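Local structure of chromosome replication initiation protein (Geobacillus kaustophilus, 2VN2) at residues L20-Y25 with G33-L38; L39-F44 with L50-A55; S43-G48 with Y97-L102. The protein probably takes part in starting chromosome replication as the primosome protein DnaD, whose N-terminal domain, held in this chain, forms an assembly of several copies. All blocks are in the same frame, centred on the assembly; numbering follows the deposited sequence.

Overall arrangement
Along the chain from the N terminus, contact 1 comes first, closing the short connection between helices 19-22 and 32-45 near a bound magnesium ion. Contact 2 follows in series, closing the tight return from the far part of helix 32-45 to the segment entering helix 54-59. Contact 3 sets out from the same end of helix 32-45, sharing S43 and F44, and closes a much longer loop through helices 54-59 and 65-77 and strand 82-83 to strand 97-98. These last two loops cross, since F44 precedes F45 while P52 falls between F45 and Y97. Contacts 2 and 3 meet at L50 and Y97, contacts 1 and 3 at L38 and L102. Helix 32-45 serves all three.

Contact 1: L20-Y25 with G33-L38; sequences LLLGHY and GELVLL. With MG (magnesium ion), chain E.
L35 reaches from helix 32-45 against L21 and L22 of helix 19-22 and Y25 just beyond it, and its two methyl branches divide the work. Carrying CG opposite its own backbone N (chi1 -175°), L35 points the fork outward from its helix. CD1 goes to L21, and the two side chains run antiparallel past one another; L21 CD1 and L35 CD1 approach to 3.4 Å, tighter than usual for two carbons. CD2 lies over one face of the Y25 ring in a CH-pi contact, 4.3 Å from the ring centroid, 21° off the normal and offset toward the rim near CD2 and CE2. The two side chains cross at about a right angle. The same L35 CD2 is 4.2 Å from L22 CD1. Y25 holds its CG between backbone N and carbonyl carbon (chi1 70°), which folds the ring back along its own turn, with L21 O and L22 CA at its edge. Its OH bonds to E32 and to H40 of the second subunit, fixing the far end of the ring. If L35 were an alanine, both methyl branches would go, and a gap would probably open between L21 and the Y25 ring, which would lose its CH-pi partner. H24 turns elsewhere: its ND1 binds the magnesium ion at 2.3 Å, at a site that also includes Q27, H109 and Q113. This segment sits between helix 32-45 and helix 100-116, where L20 and H24 touch L110, while L38 packs on L102 and on L75 of helix 65-77.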
ATOM      1  N   LEU A  20       9.709  -7.047  -2.296  1.00 21.92           N
ATOM      2  CA  LEU A  20      11.124  -7.292  -2.292  1.00 22.71           C
ATOM      3  C   LEU A  20      11.623  -7.425  -0.851  1.00 23.58           C
ATOM      4  O   LEU A  20      12.463  -8.251  -0.592  1.00 23.09           O
ATOM      5  CB  LEU A  20      11.849  -6.116  -2.981  1.00 23.61           C
ATOM      6  CG  LEU A  20      11.678  -5.928  -4.470  1.00 22.83           C
ATOM      7  CD1 LEU A  20      12.444  -4.599  -4.833  1.00 22.99           C
ATOM      8  CD2 LEU A  20      12.245  -7.142  -5.261  1.00 22.52           C
ATOM      9  N   LEU A  21      11.087  -6.658   0.094  1.00 23.86           N
ATOM     10  CA  LEU A  21      11.445  -6.871   1.507  1.00 23.85           C
ATOM     11  C   LEU A  21      10.897  -8.205   2.116  1.00 24.59           C
ATOM     12  O   LEU A  21      11.630  -8.949   2.765  1.00 24.37           O
ATOM     13  CB  LEU A  21      10.948  -5.737   2.323  1.00 24.20           C
ATOM     14  CG  LEU A  21      11.585  -5.250   3.617  1.00 24.61           C
ATOM     15  CD1 LEU A  21      10.552  -4.874   4.589  1.00 25.52           C
ATOM     16  CD2 LEU A  21      12.764  -5.982   4.236  1.00 23.81           C
ATOM     17  N   LEU A  22       9.616  -8.464   1.931  1.00 25.15           N
ATOM     18  CA  LEU A  22       8.997  -9.746   2.215  1.00 25.66           C
ATOM     19  C   LEU A  22       9.696 -10.908   1.594  1.00 26.29           C
ATOM     20  O   LEU A  22       9.837 -11.930   2.205  1.00 27.53           O
ATOM     21  CB  LEU A  22       7.583  -9.665   1.650  1.00 27.15           C
ATOM     22  CG  LEU A  22       6.614 -10.628   2.213  1.00 27.23           C
ATOM     23  CD1 LEU A  22       6.569 -10.460   3.677  1.00 27.70           C
ATOM     24  CD2 LEU A  22       5.268 -10.277   1.573  1.00 28.87           C
ATOM     25  N   GLY A  23      10.152 -10.760   0.357  1.00 27.36           N
ATOM     26  CA  GLY A  23      10.800 -11.850  -0.324  1.00 27.56           C
ATOM     27  C   GLY A  23      12.251 -12.142   0.138  1.00 27.00           C
ATOM     28  O   GLY A  23      12.853 -13.154  -0.282  1.00 28.65           O
ATOM     29  N   HIS A  24      12.842 -11.289   0.951  1.00 25.39           N
ATOM     30  CA  HIS A  24      14.267 -11.387   1.209  1.00 25.60           C
ATOM     31  C   HIS A  24      14.695 -10.993   2.579  1.00 24.68           C
ATOM     32  O   HIS A  24      15.844 -10.952   2.790  1.00 24.57           O
ATOM     33  CB  HIS A  24      15.058 -10.477   0.248  1.00 26.21           C
ATOM     34  CG  HIS A  24      14.826 -10.784  -1.214  1.00 27.40           C
ATOM     35  ND1 HIS A  24      15.602 -11.695  -1.928  1.00 30.14           N
ATOM     36  CD2 HIS A  24      13.896 -10.314  -2.086  1.00 27.02           C
ATOM     37  CE1 HIS A  24      15.159 -11.749  -3.188  1.00 30.07           C
ATOM     38  NE2 HIS A  24      14.099 -10.955  -3.296  1.00 29.72           N
ATOM     39  N   TYR A  25      13.798 -10.675   3.501  1.00 25.40           N
ATOM     40  CA  TYR A  25      14.223 -10.293   4.837  1.00 26.90           C
ATOM     41  C   TYR A  25      14.984 -11.402   5.541  1.00 28.37           C
ATOM     42  O   TYR A  25      15.837 -11.102   6.307  1.00 27.04           O
ATOM     43  CB  TYR A  25      13.049  -9.839   5.713  1.00 26.78           C
ATOM     44  CG  TYR A  25      12.115 -10.963   6.105  1.00 26.85           C
ATOM     45  CD1 TYR A  25      12.326 -11.729   7.295  1.00 25.69           C
ATOM     46  CD2 TYR A  25      11.026 -11.296   5.274  1.00 27.24           C
ATOM     47  CE1 TYR A  25      11.488 -12.808   7.604  1.00 26.13           C
ATOM     48  CE2 TYR A  25      10.121 -12.344   5.623  1.00 28.11           C
ATOM     49  CZ  TYR A  25      10.370 -13.093   6.782  1.00 28.87           C
ATOM     50  OH  TYR A  25       9.498 -14.084   7.092  1.00 26.07           O
ATOM     51  N   GLY A  33       9.860 -11.324  13.802  1.00 20.21           N
ATOM     52  CA  GLY A  33       9.618 -10.247  14.786  1.00 19.03           C
ATOM     53  C   GLY A  33      10.217  -8.881  14.462  1.00 18.98           C
ATOM     54  O   GLY A  33       9.614  -7.827  14.766  1.00 20.73           O
ATOM     55  N   GLU A  34      11.417  -8.864  13.872  1.00 19.44           N
ATOM     56  CA  GLU A  34      12.095  -7.671  13.384  1.00 20.65           C
ATOM     57  C   GLU A  34      11.331  -7.122  12.247  1.00 21.44           C
ATOM     58  O   GLU A  34      11.224  -5.907  12.147  1.00 23.36           O
ATOM     59  CB  GLU A  34      13.568  -7.999  12.929  1.00 21.20           C
ATOM     60  CG  GLU A  34      14.465  -8.393  14.152  1.00 25.70           C
ATOM     61  CD  GLU A  34      15.790  -9.003  13.731  1.00 27.82           C
ATOM     62  OE1 GLU A  34      15.807 -10.043  13.016  1.00 30.88           O
ATOM     63  OE2 GLU A  34      16.838  -8.453  14.173  1.00 27.71           O
ATOM     64  N   LEU A  35      10.884  -7.972  11.306  1.00 19.70           N
ATOM     65  CA  LEU A  35      10.087  -7.442  10.192  1.00 19.38           C
ATOM     66  C   LEU A  35       8.854  -6.650  10.746  1.00 19.14           C
ATOM     67  O   LEU A  35       8.716  -5.425  10.498  1.00 20.69           O
ATOM     68  CB  LEU A  35       9.724  -8.540   9.163  1.00 17.43           C
ATOM     69  CG  LEU A  35       9.001  -7.878   7.999  1.00 17.90           C
ATOM     70  CD1 LEU A  35       9.988  -7.173   7.038  1.00 14.42           C
ATOM     71  CD2 LEU A  35       8.338  -8.967   7.222  1.00 16.34           C
ATOM     72  N   VAL A  36       8.004  -7.312  11.559  1.00 19.30           N
ATOM     73  CA  VAL A  36       6.861  -6.654  12.114  1.00 18.82           C
ATOM     74  C   VAL A  36       7.316  -5.400  12.905  1.00 19.75           C
ATOM     75  O   VAL A  36       6.635  -4.389  12.907  1.00 18.10           O
ATOM     76  CB  VAL A  36       6.018  -7.626  12.952  1.00 19.20           C
ATOM     77  CG1 VAL A  36       4.677  -6.848  13.556  1.00 19.00           C
ATOM     78  CG2 VAL A  36       5.612  -8.834  12.124  1.00 15.02           C
ATOM     79  N   LEU A  37       8.476  -5.452  13.602  1.00 20.29           N
ATOM     80  CA  LEU A  37       8.907  -4.250  14.360  1.00 20.71           C
ATOM     81  C   LEU A  37       9.115  -3.074  13.371  1.00 19.50           C
ATOM     82  O   LEU A  37       8.683  -1.949  13.627  1.00 18.19           O
ATOM     83  CB  LEU A  37      10.170  -4.500  15.260  1.00 22.89           C
ATOM     84  CG  LEU A  37      10.718  -3.255  16.044  1.00 26.01           C
ATOM     85  CD1 LEU A  37      11.660  -3.681  17.074  1.00 27.77           C
ATOM     86  CD2 LEU A  37      11.560  -2.356  15.086  1.00 28.00           C
ATOM     87  N   LEU A  38       9.755  -3.345  12.255  1.00 20.01           N
ATOM     88  CA  LEU A  38      10.009  -2.360  11.175  1.00 21.84           C
ATOM     89  C   LEU A  38       8.677  -1.784  10.650  1.00 22.75           C
ATOM     90  O   LEU A  38       8.536  -0.554  10.378  1.00 23.59           O
ATOM     91  CB  LEU A  38      10.776  -3.108  10.024  1.00 20.09           C
ATOM     92  CG  LEU A  38      12.246  -3.391  10.338  1.00 23.83           C
ATOM     93  CD1 LEU A  38      12.938  -4.117   9.163  1.00 21.22           C
ATOM     94  CD2 LEU A  38      13.066  -2.122  10.853  1.00 20.76           C
TER
HETATM   95 MG    MG E1120      17.287 -13.250  -2.097  1.00 35.19          MG

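Contact 2: L39-F44 with L50-A55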
ATOM      1  N   LEU A  39       7.678  -2.676  10.497  1.00 23.06           N
ATOM      2  CA  LEU A  39       6.253  -2.249  10.073  1.00 22.12           C
ATOM      3  C   LEU A  39       5.743  -1.404  11.127  1.00 21.59           C
ATOM      4  O   LEU A  39       5.228  -0.332  10.802  1.00 20.59           O
ATOM      5  CB  LEU A  39       5.272  -3.446   9.930  1.00 21.48           C
ATOM      6  CG  LEU A  39       5.344  -4.218   8.577  1.00 26.14           C
ATOM      7  CD1 LEU A  39       6.676  -4.148   7.758  1.00 23.78           C
ATOM      8  CD2 LEU A  39       4.776  -5.706   8.592  1.00 22.59           C
ATOM      9  N   HIS A  40       5.829  -1.827  12.431  1.00 20.10           N
ATOM     10  CA  HIS A  40       5.294  -0.807  13.444  1.00 19.45           C
ATOM     11  C   HIS A  40       6.056   0.553  13.336  1.00 19.90           C
ATOM     12  O   HIS A  40       5.407   1.596  13.429  1.00 19.06           O
ATOM     13  CB  HIS A  40       5.250  -1.223  14.894  1.00 19.28           C
ATOM     14  CG  HIS A  40       4.354  -2.382  15.194  1.00 21.30           C
ATOM     15  ND1 HIS A  40       2.986  -2.281  15.281  1.00 22.27           N
ATOM     16  CD2 HIS A  40       4.648  -3.680  15.430  1.00 22.35           C
ATOM     17  CE1 HIS A  40       2.474  -3.466  15.554  1.00 22.35           C
ATOM     18  NE2 HIS A  40       3.466  -4.330  15.646  1.00 24.51           N
ATOM     19  N   MET A  41       7.393   0.557  13.191  1.00 20.56           N
ATOM     20  CA  MET A  41       8.104   1.832  13.044  1.00 24.06           C
ATOM     21  C   MET A  41       7.638   2.550  11.854  1.00 25.86           C
ATOM     22  O   MET A  41       7.410   3.683  11.995  1.00 24.97           O
ATOM     23  CB  MET A  41       9.623   1.797  12.943  1.00 22.21           C
ATOM     24  CG  MET A  41      10.397   1.219  14.239  1.00 26.24           C
ATOM     25  SD  MET A  41      12.179   0.767  13.865  1.00 27.65           S
ATOM     26  CE  MET A  41      12.455   2.123  12.821  1.00 12.78           C
ATOM     27  N   GLN A  42       7.483   1.915  10.694  1.00 29.66           N
ATOM     28  CA  GLN A  42       6.961   2.649   9.503  1.00 32.59           C
ATOM     29  C   GLN A  42       5.641   3.378   9.832  1.00 32.96           C
ATOM     30  O   GLN A  42       5.425   4.540   9.513  1.00 33.37           O
ATOM     31  CB  GLN A  42       6.746   1.732   8.314  1.00 34.18           C
ATOM     32  CG  GLN A  42       6.335   2.497   7.036  1.00 39.62           C
ATOM     33  CD  GLN A  42       5.853   1.542   5.930  1.00 44.55           C
ATOM     34  OE1 GLN A  42       6.242   0.313   5.890  1.00 48.28           O
ATOM     35  NE2 GLN A  42       4.939   2.061   5.035  1.00 47.27           N
ATOM     36  N   SER A  43       4.788   2.664  10.538  1.00 33.77           N
ATOM     37  CA  SER A  43       3.454   3.125  10.892  1.00 34.08           C
ATOM     38  C   SER A  43       3.456   4.376  11.798  1.00 33.34           C
ATOM     39  O   SER A  43       2.638   5.275  11.630  1.00 33.92           O
ATOM     40  CB  SER A  43       2.760   1.955  11.603  1.00 33.57           C
ATOM     41  OG  SER A  43       1.438   2.285  11.930  1.00 36.57           O
ATOM     42  N   PHE A  44       4.313   4.375  12.802  1.00 33.61           N
ATOM     43  CA  PHE A  44       4.716   5.583  13.577  1.00 35.50           C
ATOM     44  C   PHE A  44       5.272   6.740  12.713  1.00 36.84           C
ATOM     45  O   PHE A  44       4.867   7.891  12.913  1.00 38.21           O
ATOM     46  CB  PHE A  44       5.713   5.217  14.687  1.00 35.48           C
ATOM     47  CG  PHE A  44       5.075   4.686  15.945  1.00 36.19           C
ATOM     48  CD1 PHE A  44       4.255   5.480  16.729  1.00 38.55           C
ATOM     49  CD2 PHE A  44       5.300   3.406  16.356  1.00 36.83           C
ATOM     50  CE1 PHE A  44       3.640   4.965  17.896  1.00 38.57           C
ATOM     51  CE2 PHE A  44       4.715   2.871  17.530  1.00 37.56           C
ATOM     52  CZ  PHE A  44       3.904   3.624  18.279  1.00 38.59           C
ATOM     53  N   LEU A  50       8.664  10.190  14.539  1.00 41.71           N
ATOM     54  CA  LEU A  50       9.822   9.901  13.722  1.00 40.81           C
ATOM     55  C   LEU A  50      10.888   9.067  14.471  1.00 40.92           C
ATOM     56  O   LEU A  50      11.954   8.559  13.857  1.00 40.27           O
ATOM     57  CB  LEU A  50      10.423  11.220  13.241  1.00 40.30           C
ATOM     58  CG  LEU A  50       9.518  12.177  12.416  1.00 42.33           C
ATOM     59  CD1 LEU A  50      10.434  13.347  11.954  1.00 42.41           C
ATOM     60  CD2 LEU A  50       8.809  11.498  11.218  1.00 39.83           C
ATOM     61  N   PHE A  51      10.618   8.977  15.779  1.00 38.18           N
ATOM     62  CA  PHE A  51      11.514   8.365  16.715  1.00 36.68           C
ATOM     63  C   PHE A  51      10.724   7.660  17.767  1.00 34.80           C
ATOM     64  O   PHE A  51      10.878   7.961  18.921  1.00 34.96           O
ATOM     65  CB  PHE A  51      12.371   9.454  17.364  1.00 36.48           C
ATOM     66  CG  PHE A  51      13.697   8.954  17.917  1.00 38.39           C
ATOM     67  CD1 PHE A  51      14.613   8.299  17.078  1.00 37.87           C
ATOM     68  CD2 PHE A  51      14.024   9.163  19.267  1.00 38.37           C
ATOM     69  CE1 PHE A  51      15.826   7.810  17.546  1.00 39.67           C
ATOM     70  CE2 PHE A  51      15.265   8.665  19.782  1.00 40.49           C
ATOM     71  CZ  PHE A  51      16.173   7.980  18.887  1.00 40.10           C
ATOM     72  N   PRO A  52       9.929   6.645  17.396  1.00 33.82           N
ATOM     73  CA  PRO A  52       9.135   6.112  18.522  1.00 32.49           C
ATOM     74  C   PRO A  52      10.131   5.510  19.577  1.00 32.58           C
ATOM     75  O   PRO A  52      11.298   5.224  19.249  1.00 30.51           O
ATOM     76  CB  PRO A  52       8.320   4.988  17.882  1.00 32.43           C
ATOM     77  CG  PRO A  52       9.180   4.543  16.630  1.00 31.40           C
ATOM     78  CD  PRO A  52       9.830   5.820  16.147  1.00 32.10           C
ATOM     79  N   THR A  53       9.661   5.330  20.812  1.00 32.89           N
ATOM     80  CA  THR A  53      10.414   4.745  21.902  1.00 35.09           C
ATOM     81  C   THR A  53      10.104   3.212  21.844  1.00 35.83           C
ATOM     82  O   THR A  53       9.122   2.851  21.210  1.00 36.88           O
ATOM     83  CB  THR A  53       9.918   5.308  23.249  1.00 34.53           C
ATOM     84  OG1 THR A  53       8.582   4.850  23.461  1.00 37.36           O
ATOM     85  CG2 THR A  53       9.898   6.853  23.301  1.00 36.09           C
ATOM     86  N   PRO A  54      10.907   2.344  22.491  1.00 35.43           N
ATOM     87  CA  PRO A  54      10.645   0.919  22.592  1.00 35.41           C
ATOM     88  C   PRO A  54       9.379   0.565  23.321  1.00 35.54           C
ATOM     89  O   PRO A  54       8.710  -0.422  22.940  1.00 34.56           O
ATOM     90  CB  PRO A  54      11.874   0.352  23.353  1.00 35.79           C
ATOM     91  CG  PRO A  54      12.930   1.212  23.044  1.00 36.08           C
ATOM     92  CD  PRO A  54      12.211   2.640  23.107  1.00 35.70           C
ATOM     93  N   ALA A  55       8.996   1.353  24.323  1.00 35.24           N
ATOM     94  CA  ALA A  55       7.667   1.177  24.885  1.00 35.68           C
ATOM     95  C   ALA A  55       6.530   1.458  23.910  1.00 35.98           C
ATOM     96  O   ALA A  55       5.509   0.784  23.947  1.00 34.55           O
ATOM     97  CB  ALA A  55       7.477   2.024  26.149  1.00 36.07           C
TER
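P52 lies on the phenyl ring of F44 in an apolar CH-pi contact, buried where helix 32-45 nears its end and the chain doubles back toward helix 54-59. P52 CB stands over one face of the F44 ring, 4.0 Å from its centroid and 23° off the normal, displaced toward the rim on the CD2 side. The closest pair is F44 CD2 with P52 CB at 3.7 Å. P52 CG reaches further back and rests 4.0 Å from F44 CB, which lets the pyrrolidine ring follow the root of the side chain as well as its ring. A chi1 of -82° swings the F44 ring to the P52 side, and a chi2 of -65° turns its face to the proline. One helical turn earlier, M41 adds a lighter touch, its CG 4.3 Å from P52 CG. No hydrogen bond joins the two segments, and apolar fit does the work. L57 of helix 54-59 also meets M41, F44 and P52, and R60 makes a cation-pi contact with F44. Next to the proline, T53 is the N-cap of helix 54-59, its OG1 accepting from E56 N. Helix 32-45, this short return whose L50 bonds to Y97, helices 54-59 and 65-77 and then strands 82-83 and 97-98 are consistent with a winged helix, in keeping with the helix-turn-helix relationship of the DnaD N-terminal domain.

Contact 3: S43-G48 with Y97-L102; sequences SFFEEG and YTLEPL
F45 butts the far end of its ring against Y97 CB and L99 CD1, and the apolar part of the contact rests on that ring. F45 CZ is 3.7 Å from Y97 CB, while F45 CE2 meets L99 CD1 at 4.0 Å, the methyl lying at the ring edge near its plane. F45 has CG opposite its carbonyl carbon (chi1 -61°), which carries the ring away from the helix toward strand 97-98. Y97 crosses it at about a right angle; CB does the touching and the Y97 ring leads away, to stack on F51. A backbone carbonyl joins the apolar atoms, with Y97 O 3.5 Å from F45 CZ at an oblique approach to the ring. Strand 97-98 pairs with strand 82-83 in a two-stranded antiparallel sheet, consistent with the wing of a winged-helix domain, and F45 ties the end of helix 32-45 to strand 97-98 of that probable wing. Capping bonds mark both segments. On the strand side, T98 OG1 accepts from E100 N over 3.3 Å, with a nearly straight bond of 160°, as the chain turns into helix 100-116. On the other, a Schellman motif ends helix 32-45: G48 is its C-prime residue, G48 N reaches F45 O at 3.1 Å, and phi of 85° suits glycine. Charge enters next to F45, where E46 OE1 forms a salt bridge with K19 of the second subunit and E46 OE2 accepts from Q42 NE2.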
ATOM      1  N   SER A  43       4.788   2.664  10.538  1.00 33.77           N
ATOM      2  CA  SER A  43       3.454   3.125  10.892  1.00 34.08           C
ATOM      3  C   SER A  43       3.456   4.376  11.798  1.00 33.34           C
ATOM      4  O   SER A  43       2.638   5.275  11.630  1.00 33.92           O
ATOM      5  CB  SER A  43       2.760   1.955  11.603  1.00 33.57           C
ATOM      6  OG  SER A  43       1.438   2.285  11.930  1.00 36.57           O
ATOM      7  N   PHE A  44       4.313   4.375  12.802  1.00 33.61           N
ATOM      8  CA  PHE A  44       4.716   5.583  13.577  1.00 35.50           C
ATOM      9  C   PHE A  44       5.272   6.740  12.713  1.00 36.84           C
ATOM     10  O   PHE A  44       4.867   7.891  12.913  1.00 38.21           O
ATOM     11  CB  PHE A  44       5.713   5.217  14.687  1.00 35.48           C
ATOM     12  CG  PHE A  44       5.075   4.686  15.945  1.00 36.19           C
ATOM     13  CD1 PHE A  44       4.255   5.480  16.729  1.00 38.55           C
ATOM     14  CD2 PHE A  44       5.300   3.406  16.356  1.00 36.83           C
ATOM     15  CE1 PHE A  44       3.640   4.965  17.896  1.00 38.57           C
ATOM     16  CE2 PHE A  44       4.715   2.871  17.530  1.00 37.56           C
ATOM     17  CZ  PHE A  44       3.904   3.624  18.279  1.00 38.59           C
ATOM     18  N   PHE A  45       6.203   6.468  11.779  1.00 37.18           N
ATOM     19  CA  PHE A  45       6.726   7.526  10.876  1.00 40.20           C
ATOM     20  C   PHE A  45       5.557   8.160  10.101  1.00 41.95           C
ATOM     21  O   PHE A  45       5.571   9.336   9.805  1.00 42.66           O
ATOM     22  CB  PHE A  45       7.679   6.992   9.767  1.00 41.33           C
ATOM     23  CG  PHE A  45       8.935   6.318  10.275  1.00 43.40           C
ATOM     24  CD1 PHE A  45       9.382   6.510  11.625  1.00 43.17           C
ATOM     25  CD2 PHE A  45       9.697   5.557   9.399  1.00 43.76           C
ATOM     26  CE1 PHE A  45      10.478   5.930  12.053  1.00 42.58           C
ATOM     27  CE2 PHE A  45      10.829   4.982   9.808  1.00 44.12           C
ATOM     28  CZ  PHE A  45      11.221   5.158  11.137  1.00 44.95           C
ATOM     29  N   GLU A  46       4.594   7.332   9.675  1.00 44.33           N
ATOM     30  CA  GLU A  46       3.459   7.819   8.867  1.00 45.42           C
ATOM     31  C   GLU A  46       2.406   8.533   9.664  1.00 46.28           C
ATOM     32  O   GLU A  46       1.600   9.177   9.082  1.00 47.31           O
ATOM     33  CB  GLU A  46       2.870   6.742   8.031  1.00 44.33           C
ATOM     34  CG  GLU A  46       3.795   6.330   7.001  1.00 42.63           C
ATOM     35  CD  GLU A  46       3.162   5.259   6.224  1.00 44.33           C
ATOM     36  OE1 GLU A  46       1.916   5.175   6.367  1.00 47.40           O
ATOM     37  OE2 GLU A  46       3.867   4.492   5.479  1.00 43.69           O
ATOM     38  N   GLU A  47       2.493   8.471  10.982  1.00 47.15           N
ATOM     39  CA  GLU A  47       1.732   9.289  11.916  1.00 48.45           C
ATOM     40  C   GLU A  47       2.514  10.507  12.402  1.00 48.23           C
ATOM     41  O   GLU A  47       2.045  11.177  13.319  1.00 48.90           O
ATOM     42  CB  GLU A  47       1.459   8.537  13.217  1.00 49.86           C
ATOM     43  CG  GLU A  47       0.348   7.560  13.293  1.00 53.31           C
ATOM     44  CD  GLU A  47       0.395   6.918  14.683  1.00 57.66           C
ATOM     45  OE1 GLU A  47      -0.029   5.736  14.877  1.00 59.40           O
ATOM     46  OE2 GLU A  47       0.938   7.614  15.606  1.00 58.76           O
ATOM     47  N   GLY A  48       3.701  10.764  11.829  1.00 47.70           N
ATOM     48  CA  GLY A  48       4.569  11.849  12.258  1.00 45.89           C
ATOM     49  C   GLY A  48       5.516  11.563  13.444  1.00 45.84           C
ATOM     50  O   GLY A  48       6.263  12.480  13.844  1.00 44.53           O
ATOM     51  N   TYR A  97      14.658   7.689  13.219  1.00 39.92           N
ATOM     52  CA  TYR A  97      15.125   6.382  12.667  1.00 37.01           C
ATOM     53  C   TYR A  97      15.068   6.455  11.219  1.00 35.65           C
ATOM     54  O   TYR A  97      14.171   7.038  10.688  1.00 35.45           O
ATOM     55  CB  TYR A  97      14.332   5.152  13.127  1.00 34.19           C
ATOM     56  CG  TYR A  97      14.603   4.780  14.536  1.00 31.95           C
ATOM     57  CD1 TYR A  97      15.807   4.223  14.928  1.00 32.67           C
ATOM     58  CD2 TYR A  97      13.655   4.981  15.481  1.00 32.43           C
ATOM     59  CE1 TYR A  97      16.029   3.805  16.291  1.00 31.94           C
ATOM     60  CE2 TYR A  97      13.868   4.655  16.827  1.00 34.09           C
ATOM     61  CZ  TYR A  97      15.063   4.098  17.241  1.00 33.51           C
ATOM     62  OH  TYR A  97      15.188   3.837  18.615  1.00 34.51           O
ATOM     63  N   THR A  98      15.992   5.841  10.530  1.00 35.35           N
ATOM     64  CA  THR A  98      15.726   5.582   9.077  1.00 33.24           C
ATOM     65  C   THR A  98      16.018   4.132   8.667  1.00 32.95           C
ATOM     66  O   THR A  98      16.882   3.424   9.306  1.00 30.85           O
ATOM     67  CB  THR A  98      16.566   6.565   8.262  1.00 33.29           C
ATOM     68  OG1 THR A  98      16.501   6.280   6.848  1.00 32.56           O
ATOM     69  CG2 THR A  98      18.022   6.619   8.825  1.00 32.45           C
ATOM     70  N   LEU A  99      15.336   3.693   7.590  1.00 33.32           N
ATOM     71  CA  LEU A  99      15.492   2.341   7.077  1.00 33.62           C
ATOM     72  C   LEU A  99      16.409   2.222   5.852  1.00 33.50           C
ATOM     73  O   LEU A  99      16.727   1.106   5.354  1.00 33.76           O
ATOM     74  CB  LEU A  99      14.134   1.734   6.849  1.00 33.76           C
ATOM     75  CG  LEU A  99      13.563   0.901   7.985  1.00 35.59           C
ATOM     76  CD1 LEU A  99      13.057   1.769   9.177  1.00 34.69           C
ATOM     77  CD2 LEU A  99      12.381   0.127   7.400  1.00 34.94           C
ATOM     78  N   GLU A 100      16.883   3.372   5.411  1.00 33.69           N
ATOM     79  CA  GLU A 100      17.897   3.465   4.360  1.00 34.41           C
ATOM     80  C   GLU A 100      18.946   2.422   4.375  1.00 32.00           C
ATOM     81  O   GLU A 100      19.180   1.861   3.303  1.00 30.89           O
ATOM     82  CB  GLU A 100      18.671   4.800   4.392  1.00 39.45           C
ATOM     83  CG  GLU A 100      17.828   6.010   4.101  1.00 47.12           C
ATOM     84  CD  GLU A 100      17.182   6.085   2.666  1.00 52.56           C
ATOM     85  OE1 GLU A 100      17.123   5.015   1.959  1.00 55.82           O
ATOM     86  OE2 GLU A 100      16.731   7.231   2.275  1.00 53.56           O
ATOM     87  N   PRO A 101      19.641   2.199   5.536  1.00 30.18           N
ATOM     88  CA  PRO A 101      20.619   1.093   5.607  1.00 29.66           C
ATOM     89  C   PRO A 101      20.030  -0.287   5.202  1.00 29.98           C
ATOM     90  O   PRO A 101      20.763  -1.092   4.600  1.00 29.57           O
ATOM     91  CB  PRO A 101      21.104   1.078   7.089  1.00 29.47           C
ATOM     92  CG  PRO A 101      20.678   2.416   7.615  1.00 28.72           C
ATOM     93  CD  PRO A 101      19.616   2.998   6.768  1.00 29.09           C
ATOM     94  N   LEU A 102      18.752  -0.547   5.536  1.00 27.32           N
ATOM     95  CA  LEU A 102      18.141  -1.774   5.190  1.00 27.64           C
ATOM     96  C   LEU A 102      18.087  -1.888   3.646  1.00 26.68           C
ATOM     97  O   LEU A 102      18.413  -2.916   3.058  1.00 25.62           O
ATOM     98  CB  LEU A 102      16.740  -1.824   5.828  1.00 29.22           C
ATOM     99  CG  LEU A 102      15.632  -2.875   5.482  1.00 31.33           C
ATOM    100  CD1 LEU A 102      16.123  -4.252   5.570  1.00 28.47           C
ATOM    101  CD2 LEU A 102      14.412  -2.782   6.492  1.00 31.70           C
TER